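Local structure of heme utilization carrier protein (6U9J) at residues 16-21 against 27-32; 37-42 against 155-160; 43-48 against 77-82; 83-88 against 93-98; 118-123 against 129-134. The protein probably carries heme in the bacterial cytosol, in a pathway of heme uptake that leads to anaerobic heme degradation. All coordinates share one frame; numbering follows the deposited sequence.

Contact 1: residues 16-21 against 27-32; sequences EVVAEQ and LEVVRN
Just before Val-29, whose methyls meet Val-18 and Ala-19 on the other helix, Glu-28 O is gripped twice by Asn-32: ND2 of Asn-32 bonds to it at 2.7 Å, and the Asn-32 backbone N adds a weak bond. The setting is two successive helices, 15-22 and 26-31, joined by a short loop and packed side by side. The ND2 bond is bent, 148° at the hydrogen, and the donor is tilted about 30° from the carbonyl plane. Between the helices the meeting is wholly apolar and small. Val-29 works as a fork: CG1, anti to its backbone N (chi1 171°), goes to Val-18, while CG2 reaches Ala-19 and also grazes Val-18 CG1. Leu-27 and Val-30 of the same helix serve a different purpose, touching strands 103-111 and 114-122, so this helix packs on the sheet and on its neighbour at once. Glu-16 forms a salt bridge with Lys-131. Val-18 CG1 lies 3.9 Å from Val-29 CG1, and Ala-19 CB 3.7 Å from Val-29 CG2.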
# COMPACT_ATOMS: atom_id res chain seq x y z
N GLU A 16 8.11 0.14 -15.93
CA GLU A 16 6.76 -0.20 -16.37
C GLU A 16 6.44 0.47 -17.70
O GLU A 16 5.77 -0.13 -18.56
CB GLU A 16 5.73 0.21 -15.31
CG GLU A 16 5.75 -0.66 -14.06
CD GLU A 16 6.77 -0.20 -13.04
OE1 GLU A 16 6.76 -0.73 -11.91
OE2 GLU A 16 7.59 0.70 -13.35
N VAL A 17 6.92 1.70 -17.90
CA VAL A 17 6.73 2.37 -19.18
C VAL A 17 7.39 1.57 -20.30
O VAL A 17 6.85 1.46 -21.40
CB VAL A 17 7.25 3.81 -19.11
CG1 VAL A 17 7.45 4.40 -20.50
CG2 VAL A 17 6.31 4.69 -18.28
N VAL A 18 8.55 0.97 -20.02
CA VAL A 18 9.20 0.11 -21.01
C VAL A 18 8.33 -1.10 -21.32
O VAL A 18 8.17 -1.48 -22.48
CB VAL A 18 10.60 -0.32 -20.52
CG1 VAL A 18 11.19 -1.33 -21.49
CG2 VAL A 18 11.51 0.89 -20.37
N ALA A 19 7.79 -1.74 -20.28
CA ALA A 19 6.88 -2.85 -20.52
C ALA A 19 5.62 -2.38 -21.23
O ALA A 19 5.14 -3.05 -22.15
CB ALA A 19 6.53 -3.55 -19.20
N GLU A 20 5.08 -1.23 -20.82
CA GLU A 20 3.98 -0.61 -21.55
C GLU A 20 4.36 -0.38 -23.01
O GLU A 20 3.66 -0.81 -23.93
CB GLU A 20 3.58 0.71 -20.90
CG GLU A 20 2.75 0.58 -19.64
CD GLU A 20 2.56 1.92 -18.94
OE1 GLU A 20 3.33 2.86 -19.24
OE2 GLU A 20 1.65 2.03 -18.10
N GLN A 21 5.49 0.28 -23.23
CA GLN A 21 5.92 0.60 -24.59
C GLN A 21 6.17 -0.65 -25.41
O GLN A 21 6.02 -0.64 -26.64
CB GLN A 21 7.16 1.50 -24.53
CG GLN A 21 8.12 1.37 -25.70
CD GLN A 21 9.36 2.21 -25.50
OE1 GLN A 21 9.77 2.47 -24.36
NE2 GLN A 21 9.97 2.66 -26.60
N LEU A 27 8.28 -8.29 -15.55
CA LEU A 27 9.30 -9.31 -15.31
C LEU A 27 10.17 -9.52 -16.54
O LEU A 27 11.40 -9.63 -16.43
CB LEU A 27 8.64 -10.63 -14.89
CG LEU A 27 9.63 -11.78 -14.66
CD1 LEU A 27 10.68 -11.41 -13.61
CD2 LEU A 27 8.88 -13.03 -14.23
N GLU A 28 9.57 -9.60 -17.73
CA GLU A 28 10.38 -9.80 -18.93
C GLU A 28 11.33 -8.63 -19.16
O GLU A 28 12.47 -8.84 -19.58
CB GLU A 28 9.49 -10.04 -20.15
CG GLU A 28 10.26 -10.65 -21.32
CD GLU A 28 10.74 -12.06 -21.02
OE1 GLU A 28 11.84 -12.42 -21.49
OE2 GLU A 28 10.02 -12.80 -20.32
N VAL A 29 10.89 -7.41 -18.88
CA VAL A 29 11.79 -6.26 -18.96
C VAL A 29 12.94 -6.41 -17.97
O VAL A 29 14.11 -6.22 -18.30
CB VAL A 29 11.02 -4.95 -18.72
CG1 VAL A 29 11.99 -3.76 -18.59
CG2 VAL A 29 10.01 -4.72 -19.82
N VAL A 30 12.61 -6.77 -16.72
CA VAL A 30 13.65 -6.86 -15.70
C VAL A 30 14.68 -7.92 -16.06
O VAL A 30 15.88 -7.75 -15.81
CB VAL A 30 13.00 -7.12 -14.33
CG1 VAL A 30 14.03 -7.62 -13.34
CG2 VAL A 30 12.35 -5.83 -13.82
N ARG A 31 14.23 -9.04 -16.64
CA ARG A 31 15.16 -10.10 -17.03
C ARG A 31 16.18 -9.61 -18.04
O ARG A 31 17.32 -10.09 -18.05
CB ARG A 31 14.39 -11.27 -17.63
CG ARG A 31 13.60 -12.08 -16.65
CD ARG A 31 13.08 -13.33 -17.34
NE ARG A 31 12.18 -14.10 -16.49
CZ ARG A 31 12.59 -14.98 -15.59
NH1 ARG A 31 11.70 -15.64 -14.87
NH2 ARG A 31 13.89 -15.21 -15.40
N ASN A 32 15.80 -8.66 -18.88
CA ASN A 32 16.65 -8.18 -19.96
C ASN A 32 17.46 -6.95 -19.58
O ASN A 32 18.18 -6.41 -20.43
CB ASN A 32 15.79 -7.89 -21.19
CG ASN A 32 15.32 -9.16 -21.86
OD1 ASN A 32 16.08 -9.81 -22.57
ND2 ASN A 32 14.06 -9.52 -21.64

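Contact 2: residues 37-42 against 155-160; sequences TVVPGD and ASLKEH
Thr-37, Val-39, Leu-157 and Lys-158 meet here without a ring or other flat group among them, so branched and straight aliphatic atoms replace the usual faces and edges. The two branches of Thr-37 straddle one lysine carbon, with OG1 3.6 Å and CG2 3.8 Å from Lys-158 CD. Lys-158 achieves this by bending at both chi2 and chi3 (128° and 64°), which brings its methylenes to the threonine. Strand 36-40 is the outermost strand on one side of the six-stranded antiparallel sheet, bonded through Thr-37 and Val-39 to strand 103-111; the last turn of helix 144-157 and the residue just after it lie over this edge strand. Leu-157 also touches Leu-106 of the neighbouring strand, whereas Val-38 turns from the helix and packs on Leu-27 and Arg-31. Val-39 and Leu-157 meet nearly at right angles, with Val-39 CG1 3.9 Å from Leu-157 CB.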
# COMPACT_ATOMS: atom_id res chain seq x y z
N THR A 37 19.29 -9.70 -11.04
CA THR A 37 19.31 -11.08 -10.58
C THR A 37 17.87 -11.48 -10.30
O THR A 37 17.18 -10.81 -9.53
CB THR A 37 20.16 -11.22 -9.31
OG1 THR A 37 21.50 -10.80 -9.59
CG2 THR A 37 20.18 -12.66 -8.79
N VAL A 38 17.40 -12.55 -10.95
CA VAL A 38 16.02 -13.00 -10.83
C VAL A 38 16.02 -14.40 -10.24
O VAL A 38 16.73 -15.29 -10.75
CB VAL A 38 15.29 -12.98 -12.18
CG1 VAL A 38 13.86 -13.47 -12.03
CG2 VAL A 38 15.32 -11.57 -12.78
N VAL A 39 15.24 -14.60 -9.18
CA VAL A 39 15.14 -15.92 -8.54
C VAL A 39 13.68 -16.29 -8.38
O VAL A 39 12.78 -15.45 -8.48
CB VAL A 39 15.87 -15.95 -7.18
CG1 VAL A 39 17.34 -15.60 -7.33
CG2 VAL A 39 15.15 -15.03 -6.18
N PRO A 40 13.40 -17.57 -8.13
CA PRO A 40 12.01 -17.97 -7.89
C PRO A 40 11.51 -17.45 -6.54
O PRO A 40 12.28 -17.13 -5.63
CB PRO A 40 12.07 -19.50 -7.90
CG PRO A 40 13.32 -19.85 -8.60
CD PRO A 40 14.28 -18.74 -8.27
N GLY A 41 10.18 -17.39 -6.44
CA GLY A 41 9.52 -16.90 -5.24
C GLY A 41 9.75 -17.73 -3.98
O GLY A 41 9.49 -17.23 -2.88
N ASP A 42 10.26 -18.97 -4.10
CA ASP A 42 10.58 -19.73 -2.89
C ASP A 42 11.77 -19.15 -2.13
O ASP A 42 12.06 -19.61 -1.02
CB ASP A 42 10.88 -21.19 -3.24
CG ASP A 42 12.12 -21.36 -4.08
OD1 ASP A 42 12.34 -20.54 -5.00
OD2 ASP A 42 12.90 -22.30 -3.82
N ALA A 155 24.87 -11.95 -4.57
CA ALA A 155 25.86 -13.00 -4.82
C ALA A 155 25.41 -14.32 -4.23
O ALA A 155 25.59 -15.38 -4.84
CB ALA A 155 27.22 -12.58 -4.25
N SER A 156 24.82 -14.28 -3.04
CA SER A 156 24.35 -15.50 -2.41
C SER A 156 23.15 -16.07 -3.14
O SER A 156 23.00 -17.29 -3.22
CB SER A 156 24.02 -15.22 -0.94
OG SER A 156 22.79 -14.55 -0.81
N LEU A 157 22.27 -15.23 -3.69
CA LEU A 157 21.16 -15.76 -4.46
C LEU A 157 21.65 -16.45 -5.73
O LEU A 157 20.94 -17.30 -6.28
CB LEU A 157 20.16 -14.66 -4.81
CG LEU A 157 19.34 -14.13 -3.64
CD1 LEU A 157 18.51 -12.95 -4.07
CD2 LEU A 157 18.45 -15.23 -3.05
N LYS A 158 22.84 -16.10 -6.20
CA LYS A 158 23.40 -16.76 -7.36
C LYS A 158 24.14 -18.06 -7.02
O LYS A 158 24.71 -18.66 -7.93
CB LYS A 158 24.33 -15.80 -8.12
CG LYS A 158 23.58 -14.94 -9.13
CD LYS A 158 23.87 -13.45 -8.97
CE LYS A 158 25.32 -13.14 -9.26
NZ LYS A 158 25.52 -11.70 -9.58
N GLU A 159 24.14 -18.52 -5.76
CA GLU A 159 24.69 -19.85 -5.49
C GLU A 159 23.80 -20.93 -6.11
O GLU A 159 24.28 -21.79 -6.86
CB GLU A 159 24.88 -20.13 -3.98
CG GLU A 159 23.74 -19.85 -3.00
CD GLU A 159 22.69 -20.94 -2.90
OE1 GLU A 159 21.52 -20.60 -2.60
OE2 GLU A 159 23.02 -22.12 -3.10
N HIS A 160 22.51 -20.88 -5.82
CA HIS A 160 21.55 -21.84 -6.38
C HIS A 160 20.72 -21.17 -7.48
O HIS A 160 20.85 -21.51 -8.65
CB HIS A 160 20.66 -22.39 -5.30

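Contact 3: residues 43-48 against 77-82; sequences KFDTVW and GFHRHG
Phe-44, in the first turn of helix 44-51, brings its ring up to His-79 on strand 77-80, with Phe-44 CD1 4.4 Å from His-79 CE1. This is a helix laid against an outer strand of the small three-stranded sheet, and a histidine-carboxylate hydrogen bond joins the two. Phe-44 itself meets His-79 only loosely; its closer aromatic partner is Phe-84 of the next strand, which it meets edge-to-face.

Asp-45 follows and supplies the polar link. Its CG is set beside the backbone N, anti to the carbonyl carbon (chi1 -75°), and from there the carboxylate reaches the NE2 corner of the imidazole, the two side chains coming from opposite directions. His-79 NE2 donates to Asp-45 OD1 over 2.6 Å, and the bond is almost straight, 173° at the hydrogen. OD1 receives it on its syn lone pair, the side of the other oxygen, and lies in the plane of the imidazole. The carboxylate itself is turned steeply out of that plane, by 65°.

One turn further on, Trp-48 points its CB toward the strand and turns the NE1 edge of its indole toward Gly-77, a distant approach. That ring meets Phe-84 edge-to-face, as Phe-44 does, so both helix aromatics converge on one phenyl ring. A hydrogen bond from Trp-48 NE1 to the backbone oxygen of Pro-75 also holds the indole.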
# COMPACT_ATOMS: atom_id res chain seq x y z
N LYS A 43 12.46 -18.15 -2.67
CA LYS A 43 13.49 -17.44 -1.94
C LYS A 43 12.92 -16.31 -1.09
O LYS A 43 13.69 -15.55 -0.51
CB LYS A 43 14.54 -16.88 -2.90
CG LYS A 43 15.29 -17.94 -3.67
CD LYS A 43 16.06 -18.85 -2.73
CE LYS A 43 17.27 -19.46 -3.44
NZ LYS A 43 17.80 -20.65 -2.73
N PHE A 44 11.59 -16.21 -1.00
CA PHE A 44 10.97 -15.12 -0.26
C PHE A 44 11.52 -14.99 1.16
O PHE A 44 11.91 -13.89 1.59
CB PHE A 44 9.45 -15.31 -0.22
CG PHE A 44 8.72 -14.21 0.51
CD1 PHE A 44 8.48 -14.31 1.87
CD2 PHE A 44 8.29 -13.09 -0.17
CE1 PHE A 44 7.84 -13.29 2.54
CE2 PHE A 44 7.63 -12.07 0.50
CZ PHE A 44 7.41 -12.18 1.85
N ASP A 45 11.49 -16.08 1.94
CA ASP A 45 11.94 -15.96 3.32
C ASP A 45 13.39 -15.52 3.41
O ASP A 45 13.75 -14.70 4.26
CB ASP A 45 11.76 -17.29 4.06
CG ASP A 45 10.32 -17.59 4.40
OD1 ASP A 45 9.51 -16.65 4.54
OD2 ASP A 45 10.00 -18.78 4.56
N THR A 46 14.26 -16.09 2.56
CA THR A 46 15.67 -15.71 2.57
C THR A 46 15.84 -14.21 2.28
O THR A 46 16.58 -13.52 2.98
CB THR A 46 16.44 -16.54 1.55
OG1 THR A 46 16.43 -17.92 1.95
CG2 THR A 46 17.88 -16.07 1.42
N VAL A 47 15.12 -13.71 1.28
CA VAL A 47 15.24 -12.30 0.92
C VAL A 47 14.65 -11.42 2.01
O VAL A 47 15.28 -10.47 2.49
CB VAL A 47 14.55 -12.03 -0.43
CG1 VAL A 47 14.46 -10.53 -0.71
CG2 VAL A 47 15.29 -12.77 -1.56
N TRP A 48 13.43 -11.75 2.45
CA TRP A 48 12.76 -10.91 3.44
C TRP A 48 13.58 -10.83 4.72
O TRP A 48 13.87 -9.74 5.22
CB TRP A 48 11.35 -11.46 3.73
CG TRP A 48 10.53 -10.45 4.49
CD1 TRP A 48 10.52 -10.26 5.84
CD2 TRP A 48 9.68 -9.46 3.93
NE1 TRP A 48 9.69 -9.20 6.16
CE2 TRP A 48 9.14 -8.71 5.00
CE3 TRP A 48 9.30 -9.15 2.62
CZ2 TRP A 48 8.25 -7.65 4.79
CZ3 TRP A 48 8.41 -8.10 2.42
CH2 TRP A 48 7.90 -7.37 3.50
N GLY A 77 8.15 -11.22 9.91
CA GLY A 77 6.83 -11.78 9.74
C GLY A 77 6.81 -13.27 9.97
O GLY A 77 7.86 -13.91 10.13
N PHE A 78 5.61 -13.83 9.96
CA PHE A 78 5.40 -15.26 10.13
C PHE A 78 4.33 -15.73 9.16
O PHE A 78 3.40 -14.99 8.84
CB PHE A 78 5.00 -15.61 11.58
CG PHE A 78 3.74 -14.93 12.05
CD1 PHE A 78 3.78 -13.63 12.55
CD2 PHE A 78 2.52 -15.58 11.98
CE1 PHE A 78 2.62 -13.00 12.96
CE2 PHE A 78 1.34 -14.96 12.40
CZ PHE A 78 1.40 -13.67 12.90
N HIS A 79 4.46 -16.98 8.70
CA HIS A 79 3.50 -17.57 7.78
C HIS A 79 2.37 -18.24 8.56
O HIS A 79 2.62 -18.96 9.53
CB HIS A 79 4.18 -18.59 6.87
CG HIS A 79 5.19 -18.00 5.93
ND1 HIS A 79 4.85 -17.51 4.69
CD2 HIS A 79 6.53 -17.86 6.05
CE1 HIS A 79 5.94 -17.07 4.08
NE2 HIS A 79 6.97 -17.26 4.89
N ARG A 80 1.13 -18.01 8.12
CA ARG A 80 -0.04 -18.68 8.72
C ARG A 80 -1.16 -18.70 7.69
O ARG A 80 -1.58 -17.64 7.21
CB ARG A 80 -0.46 -17.95 9.99
CG ARG A 80 -1.37 -18.78 10.92
CD ARG A 80 -1.97 -17.87 11.99
NE ARG A 80 -3.07 -18.51 12.70
CZ ARG A 80 -2.94 -19.13 13.86
NH1 ARG A 80 -1.75 -19.19 14.45
NH2 ARG A 80 -4.00 -19.69 14.44
N HIS A 81 -1.64 -19.90 7.34
CA HIS A 81 -2.80 -20.06 6.47
C HIS A 81 -2.64 -19.34 5.13
O HIS A 81 -3.59 -18.76 4.60
CB HIS A 81 -4.08 -19.59 7.16
CG HIS A 81 -4.52 -20.48 8.28
ND1 HIS A 81 -4.59 -21.85 8.15
CD2 HIS A 81 -4.92 -20.19 9.54
CE1 HIS A 81 -5.01 -22.37 9.29
NE2 HIS A 81 -5.22 -21.39 10.15
N GLY A 82 -1.43 -19.39 4.57
CA GLY A 82 -1.17 -18.81 3.28
C GLY A 82 -0.77 -17.35 3.28
O GLY A 82 -0.32 -16.85 2.24

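Contact 4: residues 83-88 against 93-98; sequences YFNLRG and SGHIKA
Phe-84 and Ile-96 form a hydrogen-bonded pair of the antiparallel hairpin made by strands 83-86 and 92-96, and between them they satisfy both backbone N-H groups. Phe-84 N reaches Ile-96 O at 2.8 Å with the donor in the carbonyl plane, and Ile-96 N returns the bond to Phe-84 O at 2.9 Å. Ile-96 O is also approached weakly by Ala-98 N, closing an inverse gamma turn centred on Lys-97. Two residues on, Leu-86 N bonds to Gly-94 O. Toward the turn the ladder gives way to a side chain: the hydroxyl of Ser-93 swings away from its own N (chi1 -172°), and OG takes a weak bond from Gly-88 N.

Asn-85 and His-95 are the non-hydrogen-bonded pair. Asn-85 ND2 comes within 2.8 Å of His-95 ND1, a close approach made obliquely to the imidazole, with the amide turned 77° from that ring. On the opposite face Phe-84 CB packs against Ala-98 CB. Other polar ends look further away. Arg-87 NH2 bonds to Ser-76 OG, and Lys-97 NZ to the backbone oxygen of Ala-64 of the second subunit, whose strand pairs with Ser-93, His-95 and Ile-96 so that the sheet crosses the dimer interface. Lys-97 runs extended alongside Tyr-83, the two pointing the same way, with Lys-97 CG 3.6 Å from Tyr-83 CE1.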
# COMPACT_ATOMS: atom_id res chain seq x y z
N TYR A 83 -0.91 -16.66 4.40
CA TYR A 83 -0.46 -15.27 4.50
C TYR A 83 0.91 -15.21 5.17
O TYR A 83 1.23 -16.00 6.06
CB TYR A 83 -1.44 -14.43 5.33
CG TYR A 83 -2.69 -14.00 4.61
CD1 TYR A 83 -2.64 -13.08 3.58
CD2 TYR A 83 -3.93 -14.50 4.99
CE1 TYR A 83 -3.80 -12.67 2.93
CE2 TYR A 83 -5.08 -14.10 4.35
CZ TYR A 83 -5.01 -13.19 3.32
OH TYR A 83 -6.16 -12.79 2.68
N PHE A 84 1.71 -14.24 4.75
CA PHE A 84 2.87 -13.82 5.51
C PHE A 84 2.47 -12.58 6.31
O PHE A 84 2.18 -11.53 5.73
CB PHE A 84 4.05 -13.54 4.58
CG PHE A 84 5.32 -13.23 5.29
CD1 PHE A 84 5.97 -14.18 6.05
CD2 PHE A 84 5.89 -11.96 5.17
CE1 PHE A 84 7.16 -13.88 6.69
CE2 PHE A 84 7.08 -11.66 5.81
CZ PHE A 84 7.73 -12.60 6.56
N ASN A 85 2.43 -12.72 7.62
CA ASN A 85 1.84 -11.72 8.50
C ASN A 85 2.95 -10.93 9.16
O ASN A 85 3.80 -11.50 9.85
CB ASN A 85 0.96 -12.41 9.54
CG ASN A 85 -0.10 -13.25 8.89
OD1 ASN A 85 -0.13 -14.46 9.07
ND2 ASN A 85 -0.98 -12.61 8.14
N LEU A 86 2.96 -9.62 8.94
CA LEU A 86 4.02 -8.78 9.46
C LEU A 86 3.81 -8.50 10.93
O LEU A 86 2.68 -8.30 11.38
CB LEU A 86 4.09 -7.47 8.68
CG LEU A 86 4.36 -7.63 7.18
CD1 LEU A 86 4.58 -6.25 6.50
CD2 LEU A 86 5.55 -8.54 6.95
N ARG A 87 4.91 -8.51 11.69
CA ARG A 87 4.89 -8.03 13.08
C ARG A 87 5.31 -6.57 13.06
O ARG A 87 6.45 -6.20 13.31
CB ARG A 87 5.83 -8.85 13.96
CG ARG A 87 5.77 -10.36 13.82
CD ARG A 87 6.73 -10.98 14.84
NE ARG A 87 6.66 -12.43 14.87
CZ ARG A 87 7.39 -13.22 14.09
NH1 ARG A 87 7.27 -14.54 14.17
NH2 ARG A 87 8.23 -12.68 13.21
N GLY A 88 4.33 -5.72 12.72
CA GLY A 88 4.60 -4.31 12.56
C GLY A 88 5.01 -3.67 13.87
O GLY A 88 4.20 -3.62 14.82
N SER A 93 2.71 -2.51 9.18
CA SER A 93 2.40 -3.91 9.35
C SER A 93 1.56 -4.31 8.15
O SER A 93 1.48 -3.58 7.16
CB SER A 93 1.68 -4.17 10.68
OG SER A 93 1.56 -5.57 10.89
N GLY A 94 0.93 -5.46 8.23
CA GLY A 94 0.02 -5.94 7.21
C GLY A 94 0.29 -7.39 6.90
O GLY A 94 0.83 -8.13 7.72
N HIS A 95 -0.11 -7.80 5.69
CA HIS A 95 0.06 -9.19 5.27
C HIS A 95 0.31 -9.26 3.78
O HIS A 95 -0.17 -8.43 3.01
CB HIS A 95 -1.17 -10.04 5.63
CG HIS A 95 -1.92 -9.54 6.82
ND1 HIS A 95 -1.57 -9.85 8.11
CD2 HIS A 95 -2.98 -8.71 6.90
CE1 HIS A 95 -2.40 -9.25 8.94
NE2 HIS A 95 -3.26 -8.55 8.23
N ILE A 96 1.06 -10.28 3.38
CA ILE A 96 1.44 -10.51 1.99
C ILE A 96 1.04 -11.93 1.62
O ILE A 96 1.32 -12.87 2.37
CB ILE A 96 2.95 -10.32 1.75
CG1 ILE A 96 3.36 -8.88 2.06
CG2 ILE A 96 3.31 -10.66 0.30
CD1 ILE A 96 4.86 -8.72 2.25
N LYS A 97 0.39 -12.08 0.47
CA LYS A 97 0.11 -13.42 -0.05
C LYS A 97 1.40 -13.92 -0.70
O LYS A 97 1.56 -13.94 -1.92
CB LYS A 97 -1.06 -13.41 -1.02
CG LYS A 97 -2.39 -13.06 -0.37
CD LYS A 97 -3.52 -13.00 -1.38
CE LYS A 97 -4.79 -12.48 -0.72
NZ LYS A 97 -5.85 -12.17 -1.72
N ALA A 98 2.34 -14.33 0.15
CA ALA A 98 3.69 -14.64 -0.32
C ALA A 98 3.74 -15.87 -1.22
O ALA A 98 4.67 -15.99 -2.02
CB ALA A 98 4.64 -14.83 0.86

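Contact 5: residues 118-123 against 129-134; sequences SILFFN and MLKIFL
Phe-121, followed from CB to the end of its ring, touches three residues of the neighbouring strand, Met-129, Leu-130 and Ile-132. Its CB lies 3.8 Å from Leu-130 O and 4.1 Å from Met-129 CG. CG stands beside the backbone N (chi1 -60°), which lays the ring along strand 128-133: Phe-121 CD1 lies 4.0 Å from Leu-130 CB, with Leu-130 O at the ring edge and in its plane. CE1 goes on to Ile-132, meeting Ile-132 CD1 at 3.8 Å, and CZ lies near the same methyl. Trp-48 of helix 44-51 touches Phe-121 too.

The backbones are laced at both ends of this span. Ile-119 and Ile-132 exchange two bonds, Ile-119 N to Ile-132 O at 2.8 Å and Ile-132 N to Ile-119 O at 2.9 Å. At Phe-121 the exchange is split: its N bonds to Leu-130 O, whereas its O accepts from Met-129 N.

On the reverse face Leu-120 and the extended chain of Lys-131 lie side by side, Leu-120 CD1 3.9 Å from Lys-131 CG. At the other end of the ladder, Ser-118 CB sits 3.7 Å from Phe-133 CE2. Two residues, Met-129 and Leu-130, set against one, Phe-121, make a classic beta bulge in an antiparallel hairpin at the middle of the six-stranded sheet.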
# COMPACT_ATOMS: atom_id res chain seq x y z
N SER A 118 17.02 -1.93 -5.92
CA SER A 118 15.67 -2.29 -5.54
C SER A 118 15.48 -3.80 -5.54
O SER A 118 16.20 -4.55 -6.21
CB SER A 118 14.64 -1.65 -6.49
OG SER A 118 14.81 -2.12 -7.81
N ILE A 119 14.48 -4.23 -4.77
CA ILE A 119 13.99 -5.60 -4.78
C ILE A 119 12.54 -5.57 -5.22
O ILE A 119 11.73 -4.85 -4.63
CB ILE A 119 14.12 -6.24 -3.39
CG1 ILE A 119 15.58 -6.20 -2.95
CG2 ILE A 119 13.56 -7.68 -3.38
CD1 ILE A 119 15.77 -6.53 -1.51
N LEU A 120 12.21 -6.32 -6.27
CA LEU A 120 10.86 -6.40 -6.81
C LEU A 120 10.31 -7.79 -6.55
O LEU A 120 10.98 -8.79 -6.84
CB LEU A 120 10.84 -6.11 -8.31
CG LEU A 120 10.58 -4.67 -8.73
CD1 LEU A 120 11.56 -3.74 -8.02
CD2 LEU A 120 10.73 -4.54 -10.24
N PHE A 121 9.10 -7.84 -6.02
CA PHE A 121 8.38 -9.09 -5.82
C PHE A 121 7.31 -9.18 -6.89
O PHE A 121 6.50 -8.26 -7.03
CB PHE A 121 7.74 -9.15 -4.42
CG PHE A 121 8.73 -9.05 -3.29
CD1 PHE A 121 9.24 -7.82 -2.89
CD2 PHE A 121 9.15 -10.19 -2.61
CE1 PHE A 121 10.14 -7.72 -1.85
CE2 PHE A 121 10.04 -10.10 -1.57
CZ PHE A 121 10.55 -8.87 -1.18
N PHE A 122 7.30 -10.27 -7.65
CA PHE A 122 6.40 -10.44 -8.78
C PHE A 122 5.29 -11.45 -8.51
O PHE A 122 5.52 -12.48 -7.87
CB PHE A 122 7.16 -10.92 -10.02
CG PHE A 122 8.13 -9.92 -10.56
CD1 PHE A 122 9.43 -9.89 -10.10
CD2 PHE A 122 7.73 -9.01 -11.51
CE1 PHE A 122 10.34 -8.97 -10.59
CE2 PHE A 122 8.62 -8.08 -12.02
CZ PHE A 122 9.93 -8.07 -11.55
N ASN A 123 4.11 -11.17 -9.06
CA ASN A 123 3.03 -12.14 -9.04
C ASN A 123 3.12 -13.03 -10.29
O ASN A 123 4.02 -12.89 -11.12
CB ASN A 123 1.67 -11.44 -8.93
CG ASN A 123 1.37 -10.50 -10.08
OD1 ASN A 123 1.79 -10.72 -11.22
ND2 ASN A 123 0.63 -9.44 -9.80
N MET A 129 4.07 -6.97 -7.12
CA MET A 129 3.18 -6.88 -5.98
C MET A 129 3.75 -6.05 -4.84
O MET A 129 2.99 -5.57 -3.99
CB MET A 129 2.79 -8.27 -5.46
CG MET A 129 3.81 -9.37 -5.66
SD MET A 129 3.26 -10.96 -5.00
CE MET A 129 3.27 -10.45 -3.32
N LEU A 130 5.06 -5.80 -4.84
CA LEU A 130 5.68 -5.05 -3.76
C LEU A 130 7.07 -4.66 -4.23
O LEU A 130 7.66 -5.38 -5.03
CB LEU A 130 5.76 -5.88 -2.48
CG LEU A 130 6.08 -5.10 -1.22
CD1 LEU A 130 4.90 -4.23 -0.80
CD2 LEU A 130 6.47 -6.06 -0.11
N LYS A 131 7.56 -3.52 -3.76
CA LYS A 131 8.93 -3.09 -4.05
C LYS A 131 9.60 -2.64 -2.76
O LYS A 131 8.95 -2.05 -1.89
CB LYS A 131 8.96 -1.93 -5.07
CG LYS A 131 8.37 -2.27 -6.43
CD LYS A 131 8.61 -1.16 -7.44
CE LYS A 131 7.96 -1.46 -8.78
NZ LYS A 131 8.34 -0.42 -9.80
N ILE A 132 10.89 -2.93 -2.62
CA ILE A 132 11.71 -2.38 -1.55
C ILE A 132 12.89 -1.67 -2.19
O ILE A 132 13.57 -2.25 -3.04
CB ILE A 132 12.21 -3.47 -0.59
CG1 ILE A 132 11.03 -4.19 0.07
CG2 ILE A 132 13.10 -2.85 0.49
CD1 ILE A 132 11.46 -5.42 0.85
N PHE A 133 13.13 -0.42 -1.78
CA PHE A 133 14.23 0.39 -2.28
C PHE A 133 15.23 0.66 -1.16
O PHE A 133 14.83 0.91 -0.02
CB PHE A 133 13.73 1.73 -2.83
CG PHE A 133 12.94 1.60 -4.08
CD1 PHE A 133 11.57 1.39 -4.04
CD2 PHE A 133 13.56 1.71 -5.32
CE1 PHE A 133 10.83 1.27 -5.21
CE2 PHE A 133 12.83 1.59 -6.50
CZ PHE A 133 11.46 1.37 -6.44
N LEU A 134 16.52 0.69 -1.49
CA LEU A 134 17.51 0.99 -0.47
C LEU A 134 17.38 2.43 0.01
O LEU A 134 16.92 3.31 -0.72
CB LEU A 134 18.92 0.77 -1.00
CG LEU A 134 19.39 -0.66 -1.13
CD1 LEU A 134 20.90 -0.69 -1.28
CD2 LEU A 134 18.96 -1.50 0.06

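How the contacts relate
Contact 5 lies at the middle of the fold, its centre about 2 Å from that of the chain, and the others are spread around it. Contact 1 comes first along the chain and lies on one side, where its helices 15-22 and 26-31 touch the strands of contact 5. Contacts 3 and 4, centres about 8 Å apart, share the three-stranded sheet on the opposite side, about 26 and 27 Å from contact 1, centre to centre. Helix 44-51 of contact 3 bridges to contact 5. Contact 2 closes the longest loop, with contacts 3, 4 and 5 nested inside. Contacts 4 and 5 both touch the second subunit, tying the core to the dimer interface.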